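Local coordinates for hypothetical protein EF_2215 (Enterococcus faecalis, PDB 2NN5) that is of unknown function but belongs to the AHA1 family, related to the C-terminal domain of activators of Hsp90 ATPase, and binds magnesium, at residues 35-46 against 120-131. Residues are numbered along the deposited sequence; the frame is centred on the assembly and turned at random. Where two conformers were deposited one is given.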
# COMPACT_ATOMS: atom_id res chain seq x y z
N THR A 35 -13.28 -10.88 -8.97
CA THR A 35 -12.26 -9.89 -8.63
C THR A 35 -12.49 -9.37 -7.20
O THR A 35 -13.61 -9.04 -6.81
CB THR A 35 -12.30 -8.69 -9.58
OG1 THR A 35 -12.01 -9.17 -10.89
CG2 THR A 35 -11.18 -7.65 -9.22
N ILE A 36 -11.41 -9.33 -6.43
CA ILE A 36 -11.48 -8.82 -5.05
C ILE A 36 -11.03 -7.37 -5.06
O ILE A 36 -10.02 -7.03 -5.72
CB ILE A 36 -10.62 -9.67 -4.12
CG1 ILE A 36 -11.34 -11.02 -3.91
CG2 ILE A 36 -10.43 -8.99 -2.75
CD1 ILE A 36 -10.57 -12.04 -3.18
N TYR A 37 -11.78 -6.50 -4.40
CA TYR A 37 -11.39 -5.10 -4.19
C TYR A 37 -11.09 -4.89 -2.71
O TYR A 37 -11.87 -5.32 -1.84
CB TYR A 37 -12.50 -4.15 -4.64
CG TYR A 37 -12.80 -4.27 -6.13
CD1 TYR A 37 -13.72 -5.22 -6.62
CD2 TYR A 37 -12.10 -3.48 -7.07
CE1 TYR A 37 -13.97 -5.35 -7.99
CE2 TYR A 37 -12.33 -3.59 -8.43
CZ TYR A 37 -13.26 -4.54 -8.89
OH TYR A 37 -13.48 -4.60 -10.24
N PHE A 38 -9.99 -4.23 -2.43
CA PHE A 38 -9.57 -3.99 -1.05
C PHE A 38 -9.34 -2.50 -0.89
O PHE A 38 -8.78 -1.84 -1.79
CB PHE A 38 -8.24 -4.75 -0.83
CG PHE A 38 -7.51 -4.34 0.47
CD1 PHE A 38 -8.10 -4.55 1.73
CD2 PHE A 38 -6.23 -3.81 0.42
CE1 PHE A 38 -7.43 -4.21 2.90
CE2 PHE A 38 -5.52 -3.44 1.62
CZ PHE A 38 -6.14 -3.65 2.84
N GLY A 39 -9.74 -1.97 0.25
CA GLY A 39 -9.50 -0.55 0.59
C GLY A 39 -9.04 -0.48 2.02
O GLY A 39 -9.45 -1.28 2.89
N THR A 40 -8.14 0.46 2.27
CA THR A 40 -7.81 0.78 3.67
C THR A 40 -7.36 2.24 3.75
O THR A 40 -7.30 2.92 2.74
CB THR A 40 -6.75 -0.17 4.19
OG1 THR A 40 -6.58 0.00 5.60
CG2 THR A 40 -5.41 0.03 3.49
N GLU A 41 -7.11 2.69 4.96
CA GLU A 41 -6.73 4.09 5.16
C GLU A 41 -5.60 4.18 6.15
O GLU A 41 -5.56 3.40 7.11
CB GLU A 41 -7.93 4.88 5.76
CG GLU A 41 -9.20 4.76 5.02
CD GLU A 41 -10.32 5.58 5.65
OE1 GLU A 41 -10.20 6.05 6.84
OE2 GLU A 41 -11.34 5.76 4.93
N ARG A 42 -4.74 5.18 5.96
CA ARG A 42 -3.74 5.50 7.00
C ARG A 42 -3.85 6.99 7.31
O ARG A 42 -3.70 7.81 6.42
CB ARG A 42 -2.29 5.16 6.57
CG ARG A 42 -2.03 3.71 6.28
CD ARG A 42 -2.12 2.87 7.54
NE ARG A 42 -1.88 1.45 7.27
CZ ARG A 42 -2.81 0.61 6.83
NH1 ARG A 42 -2.49 -0.69 6.69
NH2 ARG A 42 -4.04 1.07 6.49
N ALA A 43 -4.10 7.31 8.58
CA ALA A 43 -4.07 8.70 9.06
C ALA A 43 -2.59 8.98 9.35
O ALA A 43 -2.01 8.35 10.23
CB ALA A 43 -4.87 8.89 10.33
N ILE A 44 -2.00 9.92 8.62
CA ILE A 44 -0.58 10.25 8.77
C ILE A 44 -0.44 11.73 9.11
O ILE A 44 -1.03 12.56 8.42
CB ILE A 44 0.19 9.94 7.46
CG1 ILE A 44 -0.02 8.45 7.05
CG2 ILE A 44 1.66 10.21 7.67
CD1 ILE A 44 0.59 8.05 5.72
N SER A 45 0.32 12.05 10.16
CA SER A 45 0.46 13.45 10.60
C SER A 45 1.53 14.19 9.80
O SER A 45 2.55 14.66 10.33
CB SER A 45 0.79 13.53 12.08
OG SER A 45 1.95 12.78 12.32
N ALA A 46 1.27 14.30 8.50
CA ALA A 46 2.03 15.19 7.64
C ALA A 46 1.13 15.67 6.53
O ALA A 46 0.06 15.12 6.34
CB ALA A 46 3.22 14.45 7.00
N HIS A 120 -1.46 19.74 8.18
CA HIS A 120 -0.40 18.77 8.48
C HIS A 120 -0.96 17.40 8.84
O HIS A 120 -0.32 16.64 9.56
CB HIS A 120 0.50 19.34 9.58
CG HIS A 120 1.21 20.57 9.14
ND1 HIS A 120 2.20 20.55 8.17
CD2 HIS A 120 1.04 21.87 9.47
CE1 HIS A 120 2.61 21.79 7.94
NE2 HIS A 120 1.93 22.61 8.73
N GLN A 121 -2.15 17.09 8.30
CA GLN A 121 -2.72 15.77 8.53
C GLN A 121 -3.35 15.26 7.27
O GLN A 121 -4.14 15.96 6.65
CB GLN A 121 -3.77 15.80 9.63
CG GLN A 121 -3.19 16.29 10.93
CD GLN A 121 -4.20 16.33 12.05
OE1 GLN A 121 -4.76 15.29 12.43
NE2 GLN A 121 -4.42 17.53 12.62
N THR A 122 -3.00 14.04 6.88
CA THR A 122 -3.51 13.49 5.65
C THR A 122 -4.15 12.15 5.93
O THR A 122 -3.69 11.41 6.79
CB THR A 122 -2.35 13.25 4.69
OG1 THR A 122 -1.76 14.51 4.37
CG2 THR A 122 -2.81 12.53 3.38
N LEU A 123 -5.22 11.83 5.20
CA LEU A 123 -5.74 10.48 5.17
C LEU A 123 -5.33 9.90 3.84
O LEU A 123 -5.81 10.32 2.79
CB LEU A 123 -7.26 10.48 5.31
CG LEU A 123 -7.90 9.11 5.49
CD1 LEU A 123 -7.49 8.56 6.85
CD2 LEU A 123 -9.40 9.28 5.43
N LEU A 124 -4.42 8.94 3.91
CA LEU A 124 -3.99 8.25 2.69
C LEU A 124 -4.97 7.10 2.51
O LEU A 124 -5.04 6.23 3.38
CB LEU A 124 -2.54 7.74 2.84
CG LEU A 124 -1.99 6.86 1.71
CD1 LEU A 124 -1.97 7.56 0.36
CD2 LEU A 124 -0.54 6.45 2.01
N VAL A 125 -5.75 7.13 1.42
CA VAL A 125 -6.73 6.10 1.14
C VAL A 125 -6.10 5.21 0.07
O VAL A 125 -5.78 5.64 -1.05
CB VAL A 125 -8.09 6.68 0.71
CG1 VAL A 125 -9.09 5.51 0.48
CG2 VAL A 125 -8.61 7.54 1.81
N PHE A 126 -5.90 3.95 0.42
CA PHE A 126 -5.29 2.96 -0.48
C PHE A 126 -6.40 2.05 -0.99
O PHE A 126 -7.22 1.57 -0.19
CB PHE A 126 -4.23 2.13 0.27
CG PHE A 126 -3.63 1.00 -0.55
CD1 PHE A 126 -2.53 1.24 -1.38
CD2 PHE A 126 -4.16 -0.30 -0.45
CE1 PHE A 126 -1.96 0.19 -2.08
CE2 PHE A 126 -3.59 -1.34 -1.17
CZ PHE A 126 -2.49 -1.09 -2.01
N SER A 127 -6.43 1.79 -2.29
CA SER A 127 -7.39 0.79 -2.78
C SER A 127 -6.75 -0.07 -3.87
O SER A 127 -5.70 0.33 -4.45
CB SER A 127 -8.65 1.47 -3.27
OG SER A 127 -8.38 2.43 -4.26
N GLU A 128 -7.26 -1.29 -4.02
CA GLU A 128 -6.58 -2.25 -4.89
C GLU A 128 -7.58 -3.17 -5.55
O GLU A 128 -8.58 -3.57 -4.92
CB GLU A 128 -5.59 -3.07 -4.05
CG GLU A 128 -4.78 -4.11 -4.83
CD GLU A 128 -3.82 -4.94 -3.99
OE1 GLU A 128 -3.93 -4.95 -2.74
OE2 GLU A 128 -3.00 -5.65 -4.63
N SER A 129 -7.30 -3.52 -6.81
CA SER A 129 -8.10 -4.52 -7.57
C SER A 129 -7.23 -5.75 -7.71
O SER A 129 -6.09 -5.64 -8.22
CB SER A 129 -8.48 -3.99 -8.96
OG SER A 129 -9.16 -4.99 -9.73
N LEU A 130 -7.76 -6.91 -7.31
CA LEU A 130 -7.04 -8.19 -7.38
C LEU A 130 -7.87 -9.22 -8.13
O LEU A 130 -8.72 -9.91 -7.56
CB LEU A 130 -6.69 -8.73 -5.96
CG LEU A 130 -5.97 -7.74 -5.03
CD1 LEU A 130 -6.96 -6.87 -4.20
CD2 LEU A 130 -5.07 -8.53 -4.10
N PRO A 131 -7.65 -9.29 -9.44
CA PRO A 131 -8.39 -10.28 -10.23
C PRO A 131 -8.00 -11.69 -9.85
O PRO A 131 -6.97 -11.90 -9.16
CB PRO A 131 -7.97 -9.95 -11.67
CG PRO A 131 -7.51 -8.52 -11.63
CD PRO A 131 -6.80 -8.42 -10.30
O HOH W 1 -11.13 -4.25 -11.57
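Thr122 donates its hydroxyl to the backbone of Ala46, OG1 to O 2.8 Å, while its own N and O pair with Ile44. Threonine suits an extended strand by its β-branch, and OG1, beside the backbone N (chi1 -63°), reaches the chain just beyond strand 35-44. Leu123, on the more open face, crosses Glu41 at a slant; in the conformer described, both methyls lie near Glu41 OE1, CD2 at 3.6 Å. On the other face Leu124 runs alongside Ile44, CD2 to CD1 4.2 Å; both are apolar, as befits the side facing helix 138-157. The strands run antiparallel at 169° near the 28-32 edge of the long curved sheet, which wraps round that helix in the helix-grip fold of the SRPBCC superfamily. Phe126 crosses Phe38 at about a right angle, and CD2 of Phe38 meets the edge of the Phe126 ring, 3.9 Å from Phe126 CE2. Next, Ser127 faces Gly39, whose lack of a side chain suits the closest bridged pair, 4.2 Å between CA atoms. Glu128 sends its extended chain toward helix 138-157, where it and Asp141 probably share a proton; its OE1 is 4.1 Å from CD2 of Phe38. In one conformer Ser129 OG shares a water with Tyr37 OH, and Leu130 bends CD1 back to 4.2 Å from Phe38 CB.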